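Local coordinates for protein mannan endo-1,4-beta-mannosidase (Bacillus subtilis, PDB 3CBW) that hydrolyses internal beta-1,4-mannosidic linkages in mannan, galactomannan and glucomannan, contributing to glucomannan degradation, at residues Thr37-Leu42 / Lys331-Asn336; Leu138-Val143 / Arg147-Leu152; Trp222-Asp227 / Asp235-Ala240. The protein carries 3 engineered substitutions. All coordinates share one frame; numbering follows the deposited sequence. Where two conformers were deposited one is given.

Contact 1 (Thr37-Leu42 / Lys331-Asn336)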
loop_
_atom_site.group_PDB
_atom_site.type_symbol
_atom_site.label_atom_id
_atom_site.label_comp_id
_atom_site.label_asym_id
_atom_site.label_seq_id
_atom_site.Cartn_x
_atom_site.Cartn_y
_atom_site.Cartn_z
ATOM N N THR A 37 -23.683 -5.634 3.903
ATOM C CA THR A 37 -24.025 -5.605 5.325
ATOM C C THR A 37 -23.013 -6.368 6.178
ATOM O O THR A 37 -23.002 -6.230 7.405
ATOM C CB THR A 37 -25.434 -6.184 5.576
ATOM O OG1 THR A 37 -25.506 -7.515 5.054
ATOM C CG2 THR A 37 -26.483 -5.322 4.912
ATOM N N GLU A 38 -22.186 -7.190 5.533
ATOM C CA GLU A 38 -21.139 -7.954 6.205
ATOM C C GLU A 38 -20.048 -8.223 5.183
ATOM O O GLU A 38 -20.241 -7.916 4.005
ATOM C CB GLU A 38 -21.697 -9.268 6.775
ATOM C CG GLU A 38 -22.161 -10.284 5.743
ATOM C CD GLU A 38 -22.785 -11.502 6.395
ATOM O OE1 GLU A 38 -22.151 -12.581 6.391
ATOM O OE2 GLU A 38 -23.906 -11.370 6.936
ATOM N N ASN A 39 -18.922 -8.792 5.616
ATOM C CA ASN A 39 -17.830 -9.144 4.688
ATOM C C ASN A 39 -17.476 -7.969 3.781
ATOM O O ASN A 39 -17.484 -8.074 2.552
ATOM C CB ASN A 39 -18.211 -10.359 3.824
ATOM C CG ASN A 39 -17.963 -11.693 4.519
ATOM O OD1 ASN A 39 -17.752 -12.712 3.858
ATOM N ND2 ASN A 39 -17.985 -11.697 5.840
ATOM N N ARG A 40 -17.154 -6.845 4.405
ATOM C CA ARG A 40 -17.002 -5.584 3.683
ATOM C C ARG A 40 -15.674 -4.869 3.927
ATOM O O ARG A 40 -15.444 -3.794 3.373
ATOM C CB ARG A 40 -18.183 -4.653 3.964
ATOM C CG ARG A 40 -18.490 -4.444 5.425
ATOM C CD ARG A 40 -19.716 -3.568 5.577
ATOM N NE ARG A 40 -19.405 -2.165 5.353
ATOM C CZ ARG A 40 -20.286 -1.178 5.457
ATOM N NH1 ARG A 40 -21.561 -1.448 5.720
ATOM N NH2 ARG A 40 -19.892 0.075 5.302
ATOM N N VAL A 41 -14.811 -5.468 4.747
ATOM C CA VAL A 41 -13.477 -4.924 5.007
ATOM C C VAL A 41 -12.485 -6.066 4.893
ATOM O O VAL A 41 -12.510 -6.990 5.713
ATOM C CB VAL A 41 -13.350 -4.286 6.419
ATOM C CG1 VAL A 41 -11.961 -3.686 6.604
ATOM C CG2 VAL A 41 -14.395 -3.220 6.648
ATOM N N LEU A 42 -11.624 -6.026 3.876
ATOM C CA LEU A 42 -10.605 -7.057 3.748
ATOM C C LEU A 42 -9.567 -6.938 4.857
ATOM O O LEU A 42 -9.074 -5.851 5.135
ATOM C CB LEU A 42 -9.893 -6.982 2.398
ATOM C CG LEU A 42 -10.527 -7.755 1.243
ATOM C CD1 LEU A 42 -11.875 -7.171 0.878
ATOM C CD2 LEU A 42 -9.616 -7.741 0.035
ATOM N N LYS A 331 -8.953 -14.287 3.608
ATOM C CA LYS A 331 -8.502 -15.082 2.479
ATOM C C LYS A 331 -9.515 -16.189 2.201
ATOM O O LYS A 331 -9.973 -16.866 3.126
ATOM C CB LYS A 331 -7.138 -15.693 2.795
ATOM C CG LYS A 331 -6.406 -16.250 1.584
ATOM C CD LYS A 331 -5.164 -17.028 2.005
ATOM C CE LYS A 331 -4.287 -17.398 0.803
ATOM N NZ LYS A 331 -3.186 -18.324 1.222
ATOM N N GLY A 332 -9.863 -16.349 0.929
ATOM C CA GLY A 332 -10.834 -17.366 0.508
ATOM C C GLY A 332 -12.259 -16.849 0.383
ATOM O O GLY A 332 -13.156 -17.598 -0.031
ATOM N N GLU A 333 -12.491 -15.585 0.747
ATOM C CA GLU A 333 -13.841 -14.999 0.726
ATOM C C GLU A 333 -14.038 -13.951 -0.377
ATOM O O GLU A 333 -15.039 -13.229 -0.383
ATOM C CB GLU A 333 -14.203 -14.418 2.095
ATOM C CG GLU A 333 -14.205 -15.442 3.212
ATOM C CD GLU A 333 -14.808 -14.890 4.491
ATOM O OE1 GLU A 333 -14.206 -13.986 5.100
ATOM O OE2 GLU A 333 -15.901 -15.358 4.889
ATOM N N ILE A 334 -13.106 -13.883 -1.318
ATOM C CA ILE A 334 -13.231 -12.986 -2.469
ATOM C C ILE A 334 -14.058 -13.718 -3.520
ATOM O O ILE A 334 -15.088 -13.219 -3.972
ATOM C CB ILE A 334 -11.851 -12.565 -3.033
ATOM C CG1 ILE A 334 -11.046 -11.841 -1.944
ATOM C CG2 ILE A 334 -12.015 -11.669 -4.251
ATOM C CD1 ILE A 334 -9.598 -11.549 -2.310
ATOM N N TRP A 335 -13.594 -14.914 -3.878
ATOM C CA TRP A 335 -14.285 -15.800 -4.808
ATOM C C TRP A 335 -15.028 -16.871 -4.033
ATOM O O TRP A 335 -14.567 -17.336 -2.986
ATOM C CB TRP A 335 -13.280 -16.469 -5.755
ATOM C CG TRP A 335 -12.356 -15.495 -6.421
ATOM C CD1 TRP A 335 -11.140 -15.070 -5.960
ATOM C CD2 TRP A 335 -12.587 -14.794 -7.649
ATOM N NE1 TRP A 335 -10.596 -14.157 -6.834
ATOM C CE2 TRP A 335 -11.463 -13.970 -7.880
ATOM C CE3 TRP A 335 -13.629 -14.795 -8.587
ATOM C CZ2 TRP A 335 -11.355 -13.144 -9.007
ATOM C CZ3 TRP A 335 -13.520 -13.975 -9.709
ATOM C CH2 TRP A 335 -12.391 -13.160 -9.906
ATOM N N ASN A 336 -16.193 -17.243 -4.546
ATOM C CA ASN A 336 -16.901 -18.418 -4.089
ATOM C C ASN A 336 -16.724 -19.481 -5.164
ATOM O O ASN A 336 -17.538 -19.594 -6.085
ATOM C CB ASN A 336 -18.377 -18.092 -3.857
ATOM C CG ASN A 336 -19.167 -19.284 -3.343
ATOM O OD1 ASN A 336 -18.595 -20.279 -2.880
ATOM N ND2 ASN A 336 -20.491 -19.186 -3.422
HETATM O O HOH W 1 -17.351 -12.162 0.720
HETATM O O HOH W 2 -15.931 -13.359 7.074
#
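E333 OE1 accepts a bond from the backbone N of N330 and also accepts a hydrogen bond from water 2, its oxygen 2.7 Å from E333 OE1, which brings the side chain of N39 into the network. The example illustrates how water can join chain-distant loops in a (beta/alpha)8, or TIM, barrel: 37-42 runs into the barrel strand 41-49 at its N-terminal end, and 331-336 belongs to the C-terminal part of the chain. Water 2 also accepts a weak bond from N39 ND2, while water 1 donates to N39 OD1 and to E333 O, its oxygen 2.8 Å from E333 O. The side chains do not bond directly. N39 OD1 and E333 OE2, two acceptors, stand 3.4 Å apart, with amide and carboxylate planes turned 69° against each other, and the waters mediate instead. On the backbone side N39 is tied to S326. Beside these water bridges the contact turns apolar, where L42 and I334 both pack on W29 and I108. I334 CD1 is anti to CA (chi2 172°), which carries that methyl toward L42; it ends 4.5 Å from L42 CD2.

Contact 2 (Leu138-Val143 / Arg147-Leu152). Engineered in segment 138-143: S141 (natural residue Ala), V143 (natural residue Ala).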
loop_
_atom_site.group_PDB
_atom_site.type_symbol
_atom_site.label_atom_id
_atom_site.label_comp_id
_atom_site.label_asym_id
_atom_site.label_seq_id
_atom_site.Cartn_x
_atom_site.Cartn_y
_atom_site.Cartn_z
ATOM N N LEU A 138 13.917 14.018 -10.828
ATOM C CA LEU A 138 12.822 14.025 -11.799
ATOM C C LEU A 138 13.296 14.080 -13.237
ATOM O O LEU A 138 12.536 13.774 -14.159
ATOM C CB LEU A 138 11.884 15.199 -11.523
ATOM C CG LEU A 138 11.085 15.053 -10.231
ATOM C CD1 LEU A 138 10.412 16.355 -9.887
ATOM C CD2 LEU A 138 10.049 13.954 -10.387
ATOM N N ASP A 139 14.554 14.463 -13.419
ATOM C CA ASP A 139 15.138 14.709 -14.726
ATOM C C ASP A 139 15.918 13.469 -15.126
ATOM O O ASP A 139 16.981 13.197 -14.577
ATOM C CB ASP A 139 16.039 15.948 -14.632
ATOM C CG ASP A 139 16.762 16.279 -15.929
ATOM O OD1 ASP A 139 16.730 15.479 -16.891
ATOM O OD2 ASP A 139 17.389 17.358 -15.954
ATOM N N SER A 140 15.377 12.722 -16.088
ATOM C CA SER A 140 15.958 11.447 -16.518
ATOM C C SER A 140 17.384 11.564 -17.071
ATOM O O SER A 140 18.087 10.561 -17.199
ATOM C CB SER A 140 15.047 10.755 -17.539
ATOM O OG SER A 140 13.859 10.288 -16.915
ATOM N N SER A 141 17.807 12.788 -17.375
ATOM C CA SER A 141 19.139 13.040 -17.927
ATOM C C SER A 141 20.249 13.229 -16.878
ATOM O O SER A 141 21.420 13.314 -17.237
ATOM C CB SER A 141 19.102 14.239 -18.885
ATOM O OG SER A 141 19.032 15.469 -18.180
ATOM N N THR A 142 19.904 13.293 -15.590
ATOM C CA THR A 142 20.924 13.490 -14.547
ATOM C C THR A 142 21.344 12.156 -13.951
ATOM O O THR A 142 20.670 11.141 -14.150
ATOM C CB THR A 142 20.419 14.368 -13.389
ATOM O OG1 THR A 142 19.366 13.676 -12.697
ATOM C CG2 THR A 142 19.927 15.703 -13.897
ATOM N N VAL A 143 22.442 12.141 -13.204
ATOM C CA VAL A 143 22.828 10.917 -12.503
ATOM C C VAL A 143 21.724 10.472 -11.528
ATOM O O VAL A 143 21.450 9.279 -11.403
ATOM C CB VAL A 143 24.204 11.023 -11.795
ATOM C CG1 VAL A 143 24.178 12.019 -10.642
ATOM C CG2 VAL A 143 24.665 9.644 -11.319
ATOM N N ARG A 147 19.588 6.971 -11.667
ATOM C CA ARG A 147 19.496 6.075 -10.509
ATOM C C ARG A 147 18.038 5.728 -10.229
ATOM O O ARG A 147 17.701 4.560 -9.990
ATOM C CB ARG A 147 20.115 6.728 -9.277
ATOM C CG ARG A 147 21.631 6.753 -9.256
ATOM C CD ARG A 147 22.045 7.574 -8.056
ATOM N NE ARG A 147 23.470 7.875 -8.031
ATOM C CZ ARG A 147 23.994 9.015 -7.591
ATOM N NH1 ARG A 147 23.220 10.012 -7.161
ATOM N NH2 ARG A 147 25.312 9.169 -7.624
ATOM N N LEU A 148 17.171 6.734 -10.277
ATOM C CA LEU A 148 15.741 6.457 -10.099
ATOM C C LEU A 148 15.251 5.449 -11.142
ATOM O O LEU A 148 14.643 4.424 -10.803
ATOM C CB LEU A 148 14.899 7.734 -10.167
ATOM C CG LEU A 148 13.380 7.507 -10.089
ATOM C CD1 LEU A 148 12.951 6.891 -8.748
ATOM C CD2 LEU A 148 12.648 8.807 -10.333
ATOM N N ASN A 149 15.560 5.710 -12.412
ATOM C CA ASN A 149 15.100 4.834 -13.476
ATOM C C ASN A 149 15.658 3.418 -13.406
ATOM O O ASN A 149 14.959 2.469 -13.748
ATOM C CB ASN A 149 15.323 5.484 -14.837
ATOM C CG ASN A 149 14.351 6.615 -15.093
ATOM O OD1 ASN A 149 13.244 6.634 -14.542
ATOM N ND2 ASN A 149 14.749 7.557 -15.937
ATOM N N ALA A 150 16.887 3.264 -12.907
ATOM C CA ALA A 150 17.455 1.934 -12.688
ATOM C C ALA A 150 16.645 1.137 -11.666
ATOM O O ALA A 150 16.395 -0.063 -11.838
ATOM C CB ALA A 150 18.915 2.025 -12.258
ATOM N N MET A 151 16.232 1.802 -10.591
ATOM C CA MET A 151 15.352 1.155 -9.610
ATOM C C MET A 151 13.997 0.814 -10.222
ATOM O O MET A 151 13.484 -0.291 -10.054
ATOM C CB MET A 151 15.146 2.051 -8.386
ATOM C CG MET A 151 16.397 2.262 -7.497
ATOM S SD MET A 151 16.091 3.095 -5.860
ATOM C CE MET A 151 15.446 4.686 -6.422
ATOM N N LEU A 152 13.407 1.774 -10.920
ATOM C CA LEU A 152 12.089 1.551 -11.499
ATOM C C LEU A 152 12.117 0.396 -12.494
ATOM O O LEU A 152 11.170 -0.380 -12.567
ATOM C CB LEU A 152 11.557 2.821 -12.164
ATOM C CG LEU A 152 11.376 4.056 -11.264
ATOM C CD1 LEU A 152 10.736 5.189 -12.046
ATOM C CD2 LEU A 152 10.563 3.734 -10.011
HETATM O O HOH W 3 17.182 7.761 -17.140
#
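N149 and S140 join a type I turn to the side of the helix that follows it; the turn links two outer helices of the TIM barrel, 131-138 and 143-163, the second opened by a threonine N-cap. Among the side-chain hydrogen bonds, N149 ND2 donates to S140 OG over 3.0 Å at an angle of 150°, with the hydroxyl oxygen almost in the amide plane. The same nitrogen gives a proton to water 3, 2.7 Å from N149 ND2, and that water donates in turn to S140 O, so one amide group reaches both the side chain and the backbone of the serine. K206 of helix 194-214 also bonds to S140 OG, adding a third helix.

Capping and turn bonds form a second group. T142, the N-cap, accepts at OG1 from the backbone N of G145, and residues 139-142 make the type I turn. Within it D139 OD1 takes S141 N in an Asx turn and also the hydroxyl of S141, an engineered serine, both from one face of the carboxylate.

The remaining contacts lie in the helix's first turn. The extended R147 chain runs back past the engineered V143 to P118, whose carbonyl O binds NH1. V143 CG2 lies over one guanidinium face, offset toward the rim, 3.8 Å from R147 NH2. Were the arginine replaced by an alanine, the P118 carbonyl would probably lose this donor and V143 CG2 the flat group it rests on. On the backbone, R147 N bonds to V143 O at 3.0 Å.

Contact 3 (Trp222-Asp227 / Asp235-Ala240)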
loop_
_atom_site.group_PDB
_atom_site.type_symbol
_atom_site.label_atom_id
_atom_site.label_comp_id
_atom_site.label_asym_id
_atom_site.label_seq_id
_atom_site.Cartn_x
_atom_site.Cartn_y
_atom_site.Cartn_z
ATOM N N TRP A 222 -3.574 1.415 -8.172
ATOM C CA TRP A 222 -2.696 2.446 -7.631
ATOM C C TRP A 222 -3.216 3.022 -6.323
ATOM O O TRP A 222 -4.362 3.501 -6.262
ATOM C CB TRP A 222 -2.516 3.549 -8.684
ATOM C CG TRP A 222 -1.689 3.056 -9.825
ATOM C CD1 TRP A 222 -2.108 2.275 -10.863
ATOM C CD2 TRP A 222 -0.286 3.246 -9.998
ATOM N NE1 TRP A 222 -1.048 1.988 -11.688
ATOM C CE2 TRP A 222 0.082 2.571 -11.181
ATOM C CE3 TRP A 222 0.693 3.954 -9.290
ATOM C CZ2 TRP A 222 1.390 2.574 -11.669
ATOM C CZ3 TRP A 222 1.996 3.954 -9.778
ATOM C CH2 TRP A 222 2.335 3.254 -10.942
ATOM N N VAL A 223 -2.377 2.982 -5.284
ATOM C CA VAL A 223 -2.799 3.359 -3.925
ATOM C C VAL A 223 -2.019 4.584 -3.444
ATOM O O VAL A 223 -0.787 4.579 -3.463
ATOM C CB VAL A 223 -2.621 2.177 -2.943
ATOM C CG1 VAL A 223 -3.144 2.510 -1.547
ATOM C CG2 VAL A 223 -3.299 0.905 -3.492
ATOM N N TYR A 224 -2.744 5.613 -2.992
ATOM C CA TYR A 224 -2.176 6.868 -2.464
ATOM C C TYR A 224 -2.368 6.854 -0.961
ATOM O O TYR A 224 -3.514 6.817 -0.498
ATOM C CB TYR A 224 -2.943 8.029 -3.098
ATOM C CG TYR A 224 -2.736 9.388 -2.463
ATOM C CD1 TYR A 224 -1.572 10.127 -2.713
ATOM C CD2 TYR A 224 -3.714 9.953 -1.641
ATOM C CE1 TYR A 224 -1.374 11.374 -2.143
ATOM C CE2 TYR A 224 -3.509 11.212 -1.058
ATOM C CZ TYR A 224 -2.346 11.907 -1.326
ATOM O OH TYR A 224 -2.133 13.145 -0.774
ATOM N N SER A 225 -1.268 6.922 -0.207
ATOM C CA SER A 225 -1.318 6.637 1.230
ATOM C C SER A 225 -0.538 7.630 2.102
ATOM O O SER A 225 0.563 7.334 2.576
ATOM C CB SER A 225 -0.873 5.192 1.513
ATOM O OG SER A 225 0.420 4.919 0.999
ATOM N N PRO A 226 -1.129 8.810 2.363
ATOM C CA PRO A 226 -0.544 9.704 3.354
ATOM C C PRO A 226 -0.558 9.110 4.764
ATOM O O PRO A 226 -1.316 8.168 5.062
ATOM C CB PRO A 226 -1.468 10.913 3.318
ATOM C CG PRO A 226 -2.736 10.448 2.663
ATOM C CD PRO A 226 -2.363 9.346 1.758
ATOM N N ASP A 227 0.286 9.670 5.621
ATOM C CA ASP A 227 0.296 9.331 7.033
ATOM C C ASP A 227 -0.836 10.051 7.772
ATOM O O ASP A 227 -1.038 11.256 7.594
ATOM C CB ASP A 227 1.632 9.756 7.626
ATOM C CG ASP A 227 1.910 9.089 8.929
ATOM O OD1 ASP A 227 2.496 7.991 8.886
ATOM O OD2 ASP A 227 1.534 9.649 9.981
ATOM N N ASP A 235 -3.203 17.474 -0.051
ATOM C CA ASP A 235 -2.425 18.404 -0.862
ATOM C C ASP A 235 -1.511 17.674 -1.839
ATOM O O ASP A 235 -1.233 18.180 -2.918
ATOM C CB ASP A 235 -1.616 19.369 0.016
ATOM C CG ASP A 235 -2.490 20.383 0.745
ATOM O OD1 ASP A 235 -3.669 20.562 0.380
ATOM O OD2 ASP A 235 -1.980 21.012 1.693
ATOM N N PHE A 236 -1.075 16.476 -1.469
ATOM C CA PHE A 236 -0.165 15.698 -2.294
ATOM C C PHE A 236 -0.857 14.839 -3.350
ATOM O O PHE A 236 -0.195 14.152 -4.107
ATOM C CB PHE A 236 0.685 14.810 -1.395
ATOM C CG PHE A 236 1.693 15.558 -0.571
ATOM C CD1 PHE A 236 2.945 15.843 -1.094
ATOM C CD2 PHE A 236 1.402 15.932 0.731
ATOM C CE1 PHE A 236 3.887 16.516 -0.340
ATOM C CE2 PHE A 236 2.333 16.600 1.481
ATOM C CZ PHE A 236 3.578 16.891 0.944
ATOM N N TYR A 237 -2.178 14.887 -3.401
ATOM C CA TYR A 237 -2.924 14.004 -4.297
ATOM C C TYR A 237 -2.591 14.345 -5.740
ATOM O O TYR A 237 -2.783 15.474 -6.161
ATOM C CB TYR A 237 -4.400 14.222 -4.057
ATOM C CG TYR A 237 -5.347 13.350 -4.826
ATOM C CD1 TYR A 237 -5.343 11.964 -4.678
ATOM C CD2 TYR A 237 -6.311 13.923 -5.652
ATOM C CE1 TYR A 237 -6.258 11.167 -5.355
ATOM C CE2 TYR A 237 -7.229 13.144 -6.324
ATOM C CZ TYR A 237 -7.199 11.771 -6.166
ATOM O OH TYR A 237 -8.127 11.011 -6.818
ATOM N N PRO A 238 -2.052 13.379 -6.508
ATOM C CA PRO A 238 -1.620 13.724 -7.855
ATOM C C PRO A 238 -2.754 13.892 -8.862
ATOM O O PRO A 238 -2.530 14.460 -9.933
ATOM C CB PRO A 238 -0.718 12.555 -8.236
ATOM C CG PRO A 238 -1.249 11.413 -7.475
ATOM C CD PRO A 238 -1.725 11.986 -6.158
ATOM N N GLY A 239 -3.950 13.418 -8.520
ATOM C CA GLY A 239 -5.111 13.559 -9.395
ATOM C C GLY A 239 -5.838 12.256 -9.622
ATOM O O GLY A 239 -5.272 11.160 -9.461
ATOM N N ALA A 240 -7.095 12.383 -10.038
ATOM C CA ALA A 240 -7.984 11.234 -10.193
ATOM C C ALA A 240 -7.531 10.252 -11.256
ATOM O O ALA A 240 -7.922 9.085 -11.220
ATOM C CB ALA A 240 -9.405 11.690 -10.495
#
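The ring of Y224 is held between two residues: P226 CD sits over one face, 3.5 Å above the plane, and Y237 CD1 approaches the opposite face, both offset toward the rim. Y237 meets it edge first, in a T-shaped pair with ring centroids 5.5 Å apart and planes at 72°; the backbone N of G239 in turn lies over one face of the Y237 ring, near its rim. P238 comes in obliquely, its CD 3.9 Å from Y224 CD1. With CG anti to the backbone N (chi1 167°), the Y224 side chain points from the strand into the loop and lies across the backbone at F236 and Y237.

At the ring's far end the hydroxyl is buried but satisfied, since Y224 OH is hydrogen-bonded to the carbonyl of K233. F236 CB approaches Y224 OH at 3.3 Å, and the F236 ring then turns away to pack on I197 and meet Y200 edge to face. Y237 N is also close to OH, but at an angle too poor for a bond.

Such packing shows how a TIM barrel can fold a loop back over the C-terminal end of one of its strands, here 220-224, in the half of the barrel where the active site lies. The side chain of Y224 is about 8 Å from that of H175, which by similarity positions the catalytic nucleophile.

In the fold
The three contacts show chemistry following position in one barrel. Contact 3 is buried, its centre about 11 Å from that of the chain, and relies on aromatic and proline packing. Contact 2 lies at the surface and is mainly polar, with capping, amide and water bonds. Contact 1 is intermediate: water-bridged polar groups beside a small apolar patch. Contacts 1 and 3 both reach the barrel sheet, whereas contact 2 sits among the outer helices; helix 194-214 nevertheless packs against both contacts 2 and 3. Contacts 1 and 2, with centres about 40 Å apart, lie on opposite sides of the chain's centre. Contact 1 spans nearly the whole chain and encloses the other two, which close short local segments.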